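Local coordinates for choline/ethanolamine kinase family protein (Mesorhizobium loti, PDB 3DXQ), which probably transfers a phosphate group to ethanolamine or a related amino alcohol, at residues A13-L17 and V74-D78; F124-F128 and W197-N203; C176-C182 and W207-L212; V244-A248 and L285-F291; W254-L259 and F271-A275. One frame throughout, in Å; residues are numbered along the deposited sequence.

Overall arrangement
Contact 1 lies on the five-stranded antiparallel sheet of the N-terminal lobe, centred about 25 Å from the centre of the chain and 44 Å, centre to centre, from contact 4. Contacts 2 and 3 alternate along the sequence and form one unit: their centres are 12 Å apart, and strand 201-203, paired with strand 174-176, runs on into helix 206-215. Contacts 4 and 5 come last; both join helix 237-263 to helix 271-287, and contact 5 is nested inside the loop closed by contact 4. Trp-207 packs on Tyr-246 of contact 4 and Asp-179 on Trp-254 of contact 5, so the presumed catalytic loop in contact 3 rests against the helical part of a kinase-like two-lobed fold.

Contact 1 (A13-L17 and V74-D78); sequences AIPML and VLHVD
Two consecutive strand residues, Leu-75 and His-76, both direct their CA-to-CB bonds toward 13-17. A classic beta bulge explains this: both residues face Val-85, and Leu-75 departs from extended values (phi/psi -93/-18) before His-76 resumes them (-167/145). The partner segment, 13-17, is irregular, with Pro-15 (-57/-44) and Met-16 (-68/-17) at the corners of a type I turn closed by Leu-17 N to Ile-14 O at 3.2 Å. CA atoms of Ile-14 and His-76 stand 8.1 Å apart. The His-76 side chain (chi1 t) bridges this gap: its ND1 lies 3.2 Å from Ile-14 CG2 and its CE1 4.4 Å from Pro-15 CD. Selenomethionine Met-16 places SE 4.0 Å from Leu-75 CB and 4.3 Å from His-76 CB. No hydrogen bond crosses, so van der Waals packing joins the two. Strand 74-77 is an outermost strand of the N-lobe sheet; Ile-14 also packs on Leu-42 of strand 40-45 and Val-85 of strand 84-87, while Val-74 and Val-77 touch helix 55-67.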
# COMPACT_ATOMS: atom_id res chain seq x y z
N ALA A 13 27.33 12.50 4.11
CA ALA A 13 27.12 12.32 2.69
C ALA A 13 26.33 13.47 2.11
O ALA A 13 26.89 14.27 1.37
CB ALA A 13 26.40 10.99 2.40
N ILE A 14 25.06 13.59 2.50
CA ILE A 14 24.17 14.56 1.85
C ILE A 14 24.55 16.01 2.12
O ILE A 14 24.42 16.46 3.24
CB ILE A 14 22.72 14.39 2.24
CG1 ILE A 14 22.29 12.92 2.16
CG2 ILE A 14 21.85 15.24 1.31
CD1 ILE A 14 22.36 12.19 3.46
N PRO A 15 25.01 16.74 1.09
CA PRO A 15 25.40 18.15 1.27
C PRO A 15 24.30 19.02 1.84
O PRO A 15 24.56 19.81 2.74
CB PRO A 15 25.78 18.60 -0.15
CG PRO A 15 26.13 17.37 -0.87
CD PRO A 15 25.19 16.32 -0.31
N MSE A 16 23.07 18.88 1.36
CA MSE A 16 21.96 19.71 1.87
C MSE A 16 21.52 19.44 3.32
O MSE A 16 20.83 20.26 3.92
CB MSE A 16 20.74 19.66 0.95
CG MSE A 16 20.57 18.40 0.16
SE MSE A 16 18.75 18.18 -0.43
CE MSE A 16 18.00 19.88 -0.12
N LEU A 17 21.91 18.30 3.89
CA LEU A 17 21.67 18.05 5.30
C LEU A 17 22.94 18.20 6.14
O LEU A 17 22.86 18.44 7.34
CB LEU A 17 21.08 16.67 5.50
CG LEU A 17 19.65 16.49 4.98
CD1 LEU A 17 19.21 15.05 5.17
CD2 LEU A 17 18.72 17.43 5.70
N VAL A 74 10.99 14.98 -4.16
CA VAL A 74 12.16 14.15 -3.91
C VAL A 74 13.38 14.99 -4.22
O VAL A 74 13.66 15.28 -5.37
CB VAL A 74 12.15 12.89 -4.77
CG1 VAL A 74 13.47 12.16 -4.66
CG2 VAL A 74 11.03 12.00 -4.37
N LEU A 75 14.11 15.38 -3.18
CA LEU A 75 15.22 16.31 -3.34
C LEU A 75 16.56 15.64 -3.54
O LEU A 75 17.50 16.28 -4.02
CB LEU A 75 15.30 17.25 -2.14
CG LEU A 75 13.98 17.97 -1.84
CD1 LEU A 75 14.13 18.84 -0.61
CD2 LEU A 75 13.50 18.80 -3.05
N HIS A 76 16.69 14.37 -3.18
CA HIS A 76 17.98 13.73 -3.31
C HIS A 76 17.88 12.23 -3.18
O HIS A 76 17.04 11.72 -2.46
CB HIS A 76 18.95 14.31 -2.26
CG HIS A 76 20.37 13.89 -2.46
ND1 HIS A 76 21.22 13.61 -1.41
CD2 HIS A 76 21.09 13.68 -3.59
CE1 HIS A 76 22.41 13.27 -1.89
NE2 HIS A 76 22.35 13.29 -3.21
N VAL A 77 18.72 11.53 -3.93
CA VAL A 77 18.78 10.08 -3.85
C VAL A 77 20.25 9.72 -3.85
O VAL A 77 21.07 10.40 -4.48
CB VAL A 77 18.07 9.43 -5.02
CG1 VAL A 77 18.09 7.92 -4.87
CG2 VAL A 77 16.66 9.94 -5.09
N ASP A 78 20.60 8.67 -3.12
CA ASP A 78 21.98 8.27 -3.02
C ASP A 78 22.13 6.98 -3.82
O ASP A 78 21.49 5.98 -3.49
CB ASP A 78 22.37 8.07 -1.56
CG ASP A 78 23.87 7.93 -1.37
OD1 ASP A 78 24.60 7.80 -2.38
OD2 ASP A 78 24.31 7.93 -0.19

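Contact 2 (F124-F128 and W197-N203); sequences FPFRF and WEYSGMN
Phe-124 (chi1 m) lays one ring face over Ser-200 CB, a CH-pi contact of 4.1 Å from CB to the ring centroid, 28° off the normal. Its CZ also reaches Trp-197 CZ3 at 4.1 Å, and its CB lies 4.1 Å from SE of selenomethionine Met-202. Beyond this aromatic end the backbones run parallel and meet in a single beta bridge, Arg-127 with Met-202, CA atoms 4.7 Å apart. Met-202 N donates to Phe-126 O (2.8 Å, 161°), and Phe-128 N to Met-202 O (2.8 Å, 167°). Arg-127 NH1 adds a weak bond to Met-202 O at 3.3 Å. Gly-201 is almost fully extended (179/171) with CA 3.2 Å from Phe-126 O; an ideal CB would sit 3.0 Å from that oxygen, a tight fit. Phe-128 (chi1 t) brings CD2 to 3.1 Å from Asn-203 ND2. Upstream, Trp-197 to Ser-200 forms a type I turn, reinforced by Ser-200 OG to Trp-197 O at 2.8 Å. This turn directly follows Asp-196, whose position matches the metal-binding aspartate of related phosphotransferases. Strand 201-203 pairs antiparallel with 174-176 through Gly-201 with Cys-176 and Asn-203 with Ala-174, while helix 55-67 covers Trp-197 and Ser-200 through Ala-65 and Ala-61.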
# COMPACT_ATOMS: atom_id res chain seq x y z
N PHE A 124 5.05 4.37 -14.38
CA PHE A 124 5.83 3.46 -13.53
C PHE A 124 6.34 2.32 -14.39
O PHE A 124 5.59 1.79 -15.20
CB PHE A 124 5.03 2.91 -12.34
CG PHE A 124 4.51 3.96 -11.37
CD1 PHE A 124 5.10 5.22 -11.26
CD2 PHE A 124 3.48 3.63 -10.48
CE1 PHE A 124 4.62 6.16 -10.31
CE2 PHE A 124 3.00 4.53 -9.55
CZ PHE A 124 3.58 5.81 -9.46
N PRO A 125 7.61 1.92 -14.21
CA PRO A 125 8.26 0.97 -15.12
C PRO A 125 7.80 -0.47 -15.01
O PRO A 125 7.90 -1.21 -15.98
CB PRO A 125 9.73 1.04 -14.70
CG PRO A 125 9.69 1.41 -13.28
CD PRO A 125 8.52 2.33 -13.12
N PHE A 126 7.34 -0.88 -13.84
CA PHE A 126 6.99 -2.28 -13.65
C PHE A 126 5.50 -2.50 -13.54
O PHE A 126 4.75 -1.62 -13.18
CB PHE A 126 7.74 -2.84 -12.44
CG PHE A 126 9.25 -2.72 -12.56
CD1 PHE A 126 9.91 -3.03 -13.76
CD2 PHE A 126 10.02 -2.34 -11.47
CE1 PHE A 126 11.30 -2.93 -13.86
CE2 PHE A 126 11.42 -2.24 -11.57
CZ PHE A 126 12.05 -2.54 -12.76
N ARG A 127 5.09 -3.70 -13.91
CA ARG A 127 3.70 -4.11 -13.94
C ARG A 127 3.44 -4.86 -12.63
O ARG A 127 4.25 -5.70 -12.24
CB ARG A 127 3.48 -5.02 -15.16
CG ARG A 127 2.12 -5.69 -15.28
CD ARG A 127 1.04 -4.73 -15.74
NE ARG A 127 -0.26 -5.39 -15.89
CZ ARG A 127 -1.18 -5.55 -14.93
NH1 ARG A 127 -0.98 -5.10 -13.69
NH2 ARG A 127 -2.32 -6.17 -15.22
N PHE A 128 2.34 -4.55 -11.96
CA PHE A 128 1.98 -5.24 -10.73
C PHE A 128 1.38 -6.58 -11.12
O PHE A 128 0.44 -6.64 -11.90
CB PHE A 128 0.99 -4.41 -9.92
CG PHE A 128 0.67 -4.98 -8.57
CD1 PHE A 128 1.52 -4.76 -7.49
CD2 PHE A 128 -0.47 -5.76 -8.37
CE1 PHE A 128 1.24 -5.31 -6.24
CE2 PHE A 128 -0.76 -6.30 -7.13
CZ PHE A 128 0.09 -6.06 -6.06
N TRP A 197 6.96 4.56 -2.08
CA TRP A 197 6.59 4.08 -3.40
C TRP A 197 7.35 2.86 -3.82
O TRP A 197 7.43 2.55 -5.00
CB TRP A 197 6.79 5.22 -4.41
CG TRP A 197 5.94 6.38 -4.06
CD1 TRP A 197 6.25 7.37 -3.19
CD2 TRP A 197 4.61 6.64 -4.51
NE1 TRP A 197 5.21 8.26 -3.08
CE2 TRP A 197 4.18 7.83 -3.88
CE3 TRP A 197 3.73 6.00 -5.39
CZ2 TRP A 197 2.93 8.39 -4.11
CZ3 TRP A 197 2.49 6.55 -5.61
CH2 TRP A 197 2.10 7.73 -4.98
N GLU A 198 7.88 2.12 -2.86
CA GLU A 198 8.71 0.96 -3.20
C GLU A 198 7.98 -0.18 -3.92
O GLU A 198 8.61 -0.92 -4.68
CB GLU A 198 9.44 0.44 -1.95
CG GLU A 198 8.51 -0.12 -0.89
CD GLU A 198 9.20 -0.27 0.45
OE1 GLU A 198 10.30 -0.88 0.50
OE2 GLU A 198 8.63 0.22 1.45
N TYR A 199 6.67 -0.31 -3.71
CA TYR A 199 5.90 -1.38 -4.37
C TYR A 199 5.09 -0.88 -5.59
O TYR A 199 4.28 -1.62 -6.14
CB TYR A 199 4.95 -2.04 -3.38
CG TYR A 199 5.60 -2.76 -2.22
CD1 TYR A 199 5.93 -4.12 -2.31
CD2 TYR A 199 5.83 -2.11 -1.03
CE1 TYR A 199 6.50 -4.80 -1.22
CE2 TYR A 199 6.41 -2.75 0.05
CZ TYR A 199 6.74 -4.09 -0.04
OH TYR A 199 7.30 -4.70 1.05
N SER A 200 5.33 0.36 -6.00
CA SER A 200 4.59 0.98 -7.09
C SER A 200 4.69 0.18 -8.35
O SER A 200 5.67 -0.53 -8.55
CB SER A 200 5.12 2.38 -7.39
OG SER A 200 5.02 3.22 -6.27
N GLY A 201 3.69 0.34 -9.21
CA GLY A 201 3.62 -0.33 -10.51
C GLY A 201 2.33 -0.00 -11.27
O GLY A 201 1.41 0.63 -10.74
N MSE A 202 2.27 -0.40 -12.54
CA MSE A 202 1.05 -0.25 -13.32
C MSE A 202 0.15 -1.36 -12.77
O MSE A 202 0.63 -2.47 -12.52
CB MSE A 202 1.32 -0.45 -14.81
CG MSE A 202 2.33 0.49 -15.40
SE MSE A 202 1.91 2.37 -14.96
CE MSE A 202 0.18 2.49 -15.96
N ASN A 203 -1.13 -1.06 -12.58
CA ASN A 203 -2.07 -1.97 -11.96
C ASN A 203 -3.51 -1.52 -12.24
O ASN A 203 -3.75 -0.45 -12.82
CB ASN A 203 -1.80 -1.98 -10.45
CG ASN A 203 -2.40 -3.19 -9.73
OD1 ASN A 203 -3.03 -4.04 -10.34
ND2 ASN A 203 -2.21 -3.24 -8.43

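Contact 3 (C176-C182 and W207-L212); sequences CHCDPLC and WDLGDL
The carboxylate of Asp-208 (chi1 -82°) accepts two successive amides: His-177 N to OD2 at 3.0 Å (147°) and Cys-178 N to OD1 at 2.8 Å (155°). OD2 has a further partner in His-118 NE2. One residue earlier on the helix, Trp-207 NE1 donates to Cys-178 O at 3.0 Å (166°). Cys-178 takes positive phi (78/-20), and Asp-179 N bonds to His-177 ND1 at 3.1 Å; the same imidazole uses NE2 to reach Val-195 O. With Asn-184, these residues match the HxDxxxxN motif of kinase-like phosphotransferases, whose aspartate is the catalytic base in relatives; the Asp-208 bonds recall the conserved helix-F aspartate that holds catalytic-loop amides in protein kinases. Pro-180 centres an inverse gamma turn, Leu-181 N to Asp-179 O at 2.8 Å. Its ring packs along the helix, with CG 3.4 Å from Asp-208 O, CD 3.5 Å from Asp-211 CG and CG 4.2 Å from Leu-212 CB. At the far end Cys-182 SG meets Leu-212 CD1 at 4.4 Å.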
# COMPACT_ATOMS: atom_id res chain seq x y z
N CYS A 176 -0.24 2.87 -10.03
CA CYS A 176 -0.75 2.64 -8.69
C CYS A 176 0.32 2.54 -7.62
O CYS A 176 1.41 2.03 -7.85
CB CYS A 176 -1.58 1.37 -8.69
SG CYS A 176 -3.01 1.47 -9.77
N HIS A 177 -0.03 3.00 -6.42
CA HIS A 177 0.86 2.92 -5.28
C HIS A 177 1.08 1.48 -4.84
O HIS A 177 2.18 1.12 -4.46
CB HIS A 177 0.30 3.72 -4.13
CG HIS A 177 1.17 3.72 -2.92
ND1 HIS A 177 1.24 2.65 -2.06
CD2 HIS A 177 2.02 4.67 -2.44
CE1 HIS A 177 2.11 2.93 -1.09
NE2 HIS A 177 2.59 4.15 -1.30
N CYS A 178 0.00 0.68 -4.84
CA CYS A 178 0.05 -0.77 -4.57
C CYS A 178 0.19 -1.26 -3.14
O CYS A 178 -0.11 -2.41 -2.87
CB CYS A 178 1.12 -1.44 -5.43
SG CYS A 178 0.73 -1.33 -7.18
N ASP A 179 0.67 -0.42 -2.23
CA ASP A 179 0.70 -0.79 -0.82
C ASP A 179 0.30 0.41 0.04
O ASP A 179 1.08 0.86 0.88
CB ASP A 179 2.09 -1.30 -0.41
CG ASP A 179 2.12 -1.87 1.01
OD1 ASP A 179 1.18 -2.61 1.39
OD2 ASP A 179 3.09 -1.58 1.73
N PRO A 180 -0.92 0.93 -0.18
CA PRO A 180 -1.37 2.13 0.53
C PRO A 180 -1.77 1.92 2.00
O PRO A 180 -2.94 2.06 2.36
CB PRO A 180 -2.57 2.58 -0.32
CG PRO A 180 -3.12 1.30 -0.86
CD PRO A 180 -1.93 0.44 -1.13
N LEU A 181 -0.78 1.59 2.83
CA LEU A 181 -1.00 1.49 4.26
C LEU A 181 -1.41 2.86 4.80
O LEU A 181 -1.03 3.89 4.26
CB LEU A 181 0.27 1.04 4.99
CG LEU A 181 0.96 -0.30 4.61
CD1 LEU A 181 2.41 -0.28 5.12
CD2 LEU A 181 0.21 -1.54 5.13
N CYS A 182 -2.21 2.87 5.86
CA CYS A 182 -2.67 4.10 6.44
C CYS A 182 -1.50 5.03 6.73
O CYS A 182 -1.59 6.25 6.45
CB CYS A 182 -3.44 3.81 7.71
SG CYS A 182 -4.95 2.91 7.41
N TRP A 207 -7.21 -1.61 -7.23
CA TRP A 207 -6.43 -2.38 -6.26
C TRP A 207 -6.06 -1.46 -5.10
O TRP A 207 -6.09 -1.88 -3.94
CB TRP A 207 -5.16 -2.95 -6.86
CG TRP A 207 -4.21 -3.34 -5.82
CD1 TRP A 207 -3.28 -2.54 -5.21
CD2 TRP A 207 -4.09 -4.63 -5.22
NE1 TRP A 207 -2.58 -3.26 -4.27
CE2 TRP A 207 -3.04 -4.55 -4.26
CE3 TRP A 207 -4.74 -5.85 -5.41
CZ2 TRP A 207 -2.66 -5.63 -3.49
CZ3 TRP A 207 -4.35 -6.93 -4.64
CH2 TRP A 207 -3.32 -6.82 -3.69
N ASP A 208 -5.68 -0.23 -5.43
CA ASP A 208 -5.31 0.77 -4.44
C ASP A 208 -6.45 1.04 -3.47
O ASP A 208 -6.24 1.09 -2.25
CB ASP A 208 -4.88 2.09 -5.12
CG ASP A 208 -3.42 2.08 -5.59
OD1 ASP A 208 -2.69 1.08 -5.31
OD2 ASP A 208 -2.99 3.09 -6.20
N LEU A 209 -7.65 1.22 -4.03
CA LEU A 209 -8.85 1.46 -3.21
C LEU A 209 -9.13 0.27 -2.31
O LEU A 209 -9.38 0.44 -1.11
CB LEU A 209 -10.09 1.80 -4.06
CG LEU A 209 -10.13 3.28 -4.51
CD1 LEU A 209 -8.97 3.67 -5.44
CD2 LEU A 209 -11.44 3.64 -5.20
N GLY A 210 -9.05 -0.93 -2.87
CA GLY A 210 -9.32 -2.14 -2.06
C GLY A 210 -8.29 -2.32 -0.95
O GLY A 210 -8.63 -2.71 0.18
N ASP A 211 -7.04 -2.03 -1.28
CA ASP A 211 -5.95 -2.21 -0.33
C ASP A 211 -6.08 -1.26 0.85
O ASP A 211 -5.99 -1.68 2.00
CB ASP A 211 -4.61 -2.01 -1.03
CG ASP A 211 -3.42 -2.55 -0.23
OD1 ASP A 211 -3.18 -2.15 0.92
OD2 ASP A 211 -2.68 -3.36 -0.79
N LEU A 212 -6.31 0.01 0.56
CA LEU A 212 -6.50 0.99 1.62
C LEU A 212 -7.65 0.59 2.51
O LEU A 212 -7.54 0.64 3.73
CB LEU A 212 -6.77 2.37 1.02
CG LEU A 212 -7.15 3.48 1.98
CD1 LEU A 212 -6.20 3.45 3.19
CD2 LEU A 212 -7.10 4.84 1.24

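Contact 4 (V244-A248 and L285-F291); sequences VIYKA and LMETPEF
Segment 244-248 is a regular turn of helix, whereas 285-291 passes from one helix to the next: Thr-288 breaks the helical run with psi 144°, and Pro-289 (-67/-22) leads into the following turn. At the break, Thr-288 N (3.2 Å) and Thr-288 OG1 (2.7 Å) both donate to Leu-285 O. CA atoms are nearest at Ala-248 with Leu-285, 6.7 Å, and at Val-244 with Phe-291, 7.4 Å. No hydrogen bond crosses; this is apolar helix packing in the alpha-helical C-terminal lobe, where helix 237-263 lies against the corner between helices 271-287 and 289-300. Phe-291 (chi1 t) extends its ring from the second helix: CD1 is 3.8 Å from Val-244 CG1, which sits at the ring edge, CZ 3.4 Å from Ile-245 CD1 and CE1 3.9 Å from Ala-248 CB. Leu-285 (t, p) sets CD2 3.7 Å from Lys-247 CB and 4.2 Å from Ala-248 CB. The methyl CB of Ala-248 also touches selenomethionine Met-286 at CG, 3.9 Å, a residue whose side chain packs on Val-162 of helix 152-167.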
# COMPACT_ATOMS: atom_id res chain seq x y z
N VAL A 244 -14.20 -4.83 -3.64
CA VAL A 244 -14.41 -5.93 -2.70
C VAL A 244 -13.52 -7.13 -3.05
O VAL A 244 -12.93 -7.76 -2.17
CB VAL A 244 -15.89 -6.29 -2.62
CG1 VAL A 244 -16.11 -7.54 -1.79
CG2 VAL A 244 -16.64 -5.11 -2.03
N ILE A 245 -13.37 -7.42 -4.34
CA ILE A 245 -12.53 -8.53 -4.81
C ILE A 245 -11.08 -8.34 -4.36
O ILE A 245 -10.43 -9.28 -3.86
CB ILE A 245 -12.62 -8.68 -6.35
CG1 ILE A 245 -13.87 -9.47 -6.72
CG2 ILE A 245 -11.41 -9.40 -6.90
CD1 ILE A 245 -13.90 -10.83 -6.10
N TYR A 246 -10.58 -7.11 -4.53
CA TYR A 246 -9.21 -6.80 -4.13
C TYR A 246 -9.06 -6.78 -2.60
O TYR A 246 -8.00 -7.16 -2.09
CB TYR A 246 -8.73 -5.49 -4.77
CG TYR A 246 -8.57 -5.60 -6.28
CD1 TYR A 246 -7.84 -6.63 -6.85
CD2 TYR A 246 -9.13 -4.66 -7.13
CE1 TYR A 246 -7.69 -6.75 -8.23
CE2 TYR A 246 -8.99 -4.75 -8.51
CZ TYR A 246 -8.27 -5.80 -9.06
OH TYR A 246 -8.11 -5.89 -10.44
N LYS A 247 -10.08 -6.33 -1.87
CA LYS A 247 -10.03 -6.45 -0.42
C LYS A 247 -9.66 -7.90 -0.08
O LYS A 247 -8.75 -8.13 0.70
CB LYS A 247 -11.38 -6.12 0.23
CG LYS A 247 -11.64 -4.66 0.56
CD LYS A 247 -13.09 -4.50 0.99
CE LYS A 247 -13.29 -3.53 2.14
NZ LYS A 247 -14.73 -3.23 2.41
N ALA A 248 -10.34 -8.86 -0.69
CA ALA A 248 -10.07 -10.28 -0.41
C ALA A 248 -8.67 -10.69 -0.88
O ALA A 248 -7.92 -11.29 -0.13
CB ALA A 248 -11.15 -11.19 -1.03
N LEU A 285 -14.81 -12.57 4.52
CA LEU A 285 -15.33 -11.78 3.41
C LEU A 285 -15.78 -12.66 2.26
O LEU A 285 -16.88 -12.48 1.74
CB LEU A 285 -14.26 -10.80 2.90
CG LEU A 285 -14.69 -9.82 1.82
CD1 LEU A 285 -15.93 -9.05 2.25
CD2 LEU A 285 -13.55 -8.89 1.49
N MSE A 286 -14.95 -13.63 1.88
CA MSE A 286 -15.28 -14.50 0.75
C MSE A 286 -16.51 -15.36 1.01
O MSE A 286 -17.19 -15.78 0.08
CB MSE A 286 -14.06 -15.34 0.35
CG MSE A 286 -12.91 -14.51 -0.18
SE MSE A 286 -11.41 -15.55 -0.81
CE MSE A 286 -12.01 -16.00 -2.65
N GLU A 287 -16.81 -15.61 2.27
CA GLU A 287 -17.94 -16.45 2.61
C GLU A 287 -19.28 -15.73 2.71
O GLU A 287 -20.32 -16.38 2.76
CB GLU A 287 -17.65 -17.19 3.90
CG GLU A 287 -16.66 -18.31 3.71
CD GLU A 287 -16.29 -18.96 5.02
OE1 GLU A 287 -16.66 -18.43 6.09
OE2 GLU A 287 -15.62 -20.01 4.97
N THR A 288 -19.26 -14.41 2.75
CA THR A 288 -20.51 -13.67 2.82
C THR A 288 -21.27 -13.86 1.50
O THR A 288 -20.65 -13.98 0.42
CB THR A 288 -20.25 -12.17 3.08
OG1 THR A 288 -19.40 -11.63 2.06
CG2 THR A 288 -19.58 -11.97 4.42
N PRO A 289 -22.61 -13.93 1.56
CA PRO A 289 -23.34 -14.08 0.30
C PRO A 289 -23.21 -12.84 -0.58
O PRO A 289 -23.38 -12.92 -1.78
CB PRO A 289 -24.79 -14.30 0.74
CG PRO A 289 -24.86 -13.78 2.15
CD PRO A 289 -23.49 -13.90 2.74
N GLU A 290 -22.88 -11.70 0.03
CA GLU A 290 -22.61 -10.47 -0.71
C GLU A 290 -21.47 -10.68 -1.71
O GLU A 290 -21.53 -10.20 -2.84
CB GLU A 290 -22.23 -9.33 0.24
CG GLU A 290 -23.38 -8.68 1.00
CD GLU A 290 -23.86 -9.47 2.20
OE1 GLU A 290 -23.53 -10.67 2.36
OE2 GLU A 290 -24.60 -8.87 3.00
N PHE A 291 -20.44 -11.40 -1.28
CA PHE A 291 -19.23 -11.57 -2.08
C PHE A 291 -19.49 -12.23 -3.43
O PHE A 291 -18.94 -11.79 -4.43
CB PHE A 291 -18.19 -12.38 -1.29
CG PHE A 291 -16.84 -12.43 -1.93
CD1 PHE A 291 -16.01 -11.31 -1.90
CD2 PHE A 291 -16.39 -13.58 -2.55
CE1 PHE A 291 -14.75 -11.33 -2.50
CE2 PHE A 291 -15.14 -13.62 -3.15
CZ PHE A 291 -14.31 -12.48 -3.12

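Contact 5 (W254-L259 and F271-A275); sequences WTLWGL and FRAYA
A shallow hollow over Gly-258, which has no side chain, lets segments 254-259 and 271-275 come close: the axes of these short segments approach to 8.4 Å, and the CA atoms of Thr-255 and Ala-275 to 4.6 Å. An ideal CB on Gly-258 would lie 3.3 Å from Tyr-274 CD1 and 3.6 Å from Ala-275 CB. Into this space comes the small bump of Ala-275, its CB 4.3 Å from Gly-258 C, while Phe-271 rests its CB 3.5 Å from Gly-258 O. At 167° the segments are antiparallel, as in a helical hairpin, here between helices 237-263 and 271-287. Larger rings fill the flank. Trp-257 (chi1 t) sends CZ3 to Phe-271 CE1 at 3.6 Å and to Tyr-274 CE1 at 4.2 Å, the latter near the indole plane. Trp-254 CB meets Tyr-274 OH at 4.1 Å, and that hydroxyl is bonded to Arg-278. The Trp-254 ring touches Asp-179 of contact 3, consistent with the aromatic pocket that encloses the amine in choline kinases. The CA-to-CB bond of Leu-256 points away from 271-275, and its side chain packs on Ile-134 and Leu-138 of helix 130-141.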
# COMPACT_ATOMS: atom_id res chain seq x y z
N TRP A 254 -0.85 -11.03 1.28
CA TRP A 254 -0.08 -10.83 2.49
C TRP A 254 -0.16 -12.04 3.43
O TRP A 254 0.83 -12.40 4.06
CB TRP A 254 -0.52 -9.55 3.19
CG TRP A 254 -0.09 -8.35 2.41
CD1 TRP A 254 -0.88 -7.47 1.73
CD2 TRP A 254 1.25 -7.89 2.25
NE1 TRP A 254 -0.11 -6.50 1.14
CE2 TRP A 254 1.21 -6.73 1.45
CE3 TRP A 254 2.50 -8.35 2.71
CZ2 TRP A 254 2.35 -6.02 1.11
CZ3 TRP A 254 3.64 -7.65 2.36
CH2 TRP A 254 3.55 -6.49 1.57
N THR A 255 -1.33 -12.68 3.52
CA THR A 255 -1.43 -13.88 4.34
C THR A 255 -0.34 -14.89 3.95
O THR A 255 0.40 -15.37 4.81
CB THR A 255 -2.78 -14.56 4.19
OG1 THR A 255 -3.78 -13.76 4.84
CG2 THR A 255 -2.77 -15.95 4.80
N LEU A 256 -0.26 -15.19 2.66
CA LEU A 256 0.73 -16.14 2.13
C LEU A 256 2.17 -15.68 2.38
O LEU A 256 3.02 -16.48 2.73
CB LEU A 256 0.52 -16.35 0.63
CG LEU A 256 -0.78 -17.04 0.21
CD1 LEU A 256 -0.89 -17.07 -1.30
CD2 LEU A 256 -0.87 -18.43 0.77
N TRP A 257 2.41 -14.38 2.19
CA TRP A 257 3.72 -13.78 2.50
C TRP A 257 4.11 -13.98 3.97
O TRP A 257 5.27 -14.30 4.28
CB TRP A 257 3.67 -12.29 2.20
CG TRP A 257 4.89 -11.55 2.59
CD1 TRP A 257 6.00 -11.36 1.84
CD2 TRP A 257 5.11 -10.85 3.83
NE1 TRP A 257 6.92 -10.59 2.52
CE2 TRP A 257 6.39 -10.26 3.74
CE3 TRP A 257 4.35 -10.66 4.99
CZ2 TRP A 257 6.94 -9.49 4.79
CZ3 TRP A 257 4.90 -9.89 6.03
CH2 TRP A 257 6.18 -9.32 5.92
N GLY A 258 3.14 -13.76 4.86
CA GLY A 258 3.33 -13.91 6.30
C GLY A 258 3.63 -15.34 6.72
O GLY A 258 4.40 -15.57 7.66
N LEU A 259 3.04 -16.31 6.02
CA LEU A 259 3.36 -17.73 6.25
C LEU A 259 4.81 -18.02 5.83
O LEU A 259 5.51 -18.79 6.50
CB LEU A 259 2.37 -18.65 5.53
CG LEU A 259 1.08 -18.98 6.30
CD1 LEU A 259 0.38 -17.73 6.76
CD2 LEU A 259 0.12 -19.83 5.48
N PHE A 271 4.48 -13.69 13.18
CA PHE A 271 3.91 -14.02 11.88
C PHE A 271 2.79 -15.07 11.96
O PHE A 271 1.76 -14.93 11.29
CB PHE A 271 5.02 -14.40 10.90
CG PHE A 271 5.88 -13.22 10.49
CD1 PHE A 271 5.39 -12.28 9.58
CD2 PHE A 271 7.15 -13.02 11.01
CE1 PHE A 271 6.16 -11.17 9.19
CE2 PHE A 271 7.93 -11.91 10.63
CZ PHE A 271 7.43 -10.98 9.72
N ARG A 272 2.94 -16.07 12.83
CA ARG A 272 1.87 -17.05 13.07
C ARG A 272 0.55 -16.35 13.43
O ARG A 272 -0.52 -16.91 13.21
CB ARG A 272 2.25 -18.05 14.17
N ALA A 273 0.64 -15.14 14.00
CA ALA A 273 -0.52 -14.29 14.31
C ALA A 273 -0.97 -13.48 13.10
O ALA A 273 -2.08 -13.66 12.63
CB ALA A 273 -0.19 -13.36 15.48
N TYR A 274 -0.10 -12.58 12.61
CA TYR A 274 -0.35 -11.69 11.44
C TYR A 274 -1.05 -12.45 10.32
O TYR A 274 -2.09 -12.02 9.82
CB TYR A 274 0.98 -11.14 10.94
CG TYR A 274 0.93 -10.19 9.76
CD1 TYR A 274 0.93 -10.66 8.45
CD2 TYR A 274 0.94 -8.81 9.96
CE1 TYR A 274 0.90 -9.79 7.37
CE2 TYR A 274 0.92 -7.92 8.87
CZ TYR A 274 0.91 -8.42 7.59
OH TYR A 274 0.90 -7.54 6.53
N ALA A 275 -0.47 -13.58 9.95
CA ALA A 275 -1.02 -14.45 8.92
C ALA A 275 -2.45 -14.91 9.23
O ALA A 275 -3.34 -14.78 8.40
CB ALA A 275 -0.13 -15.65 8.74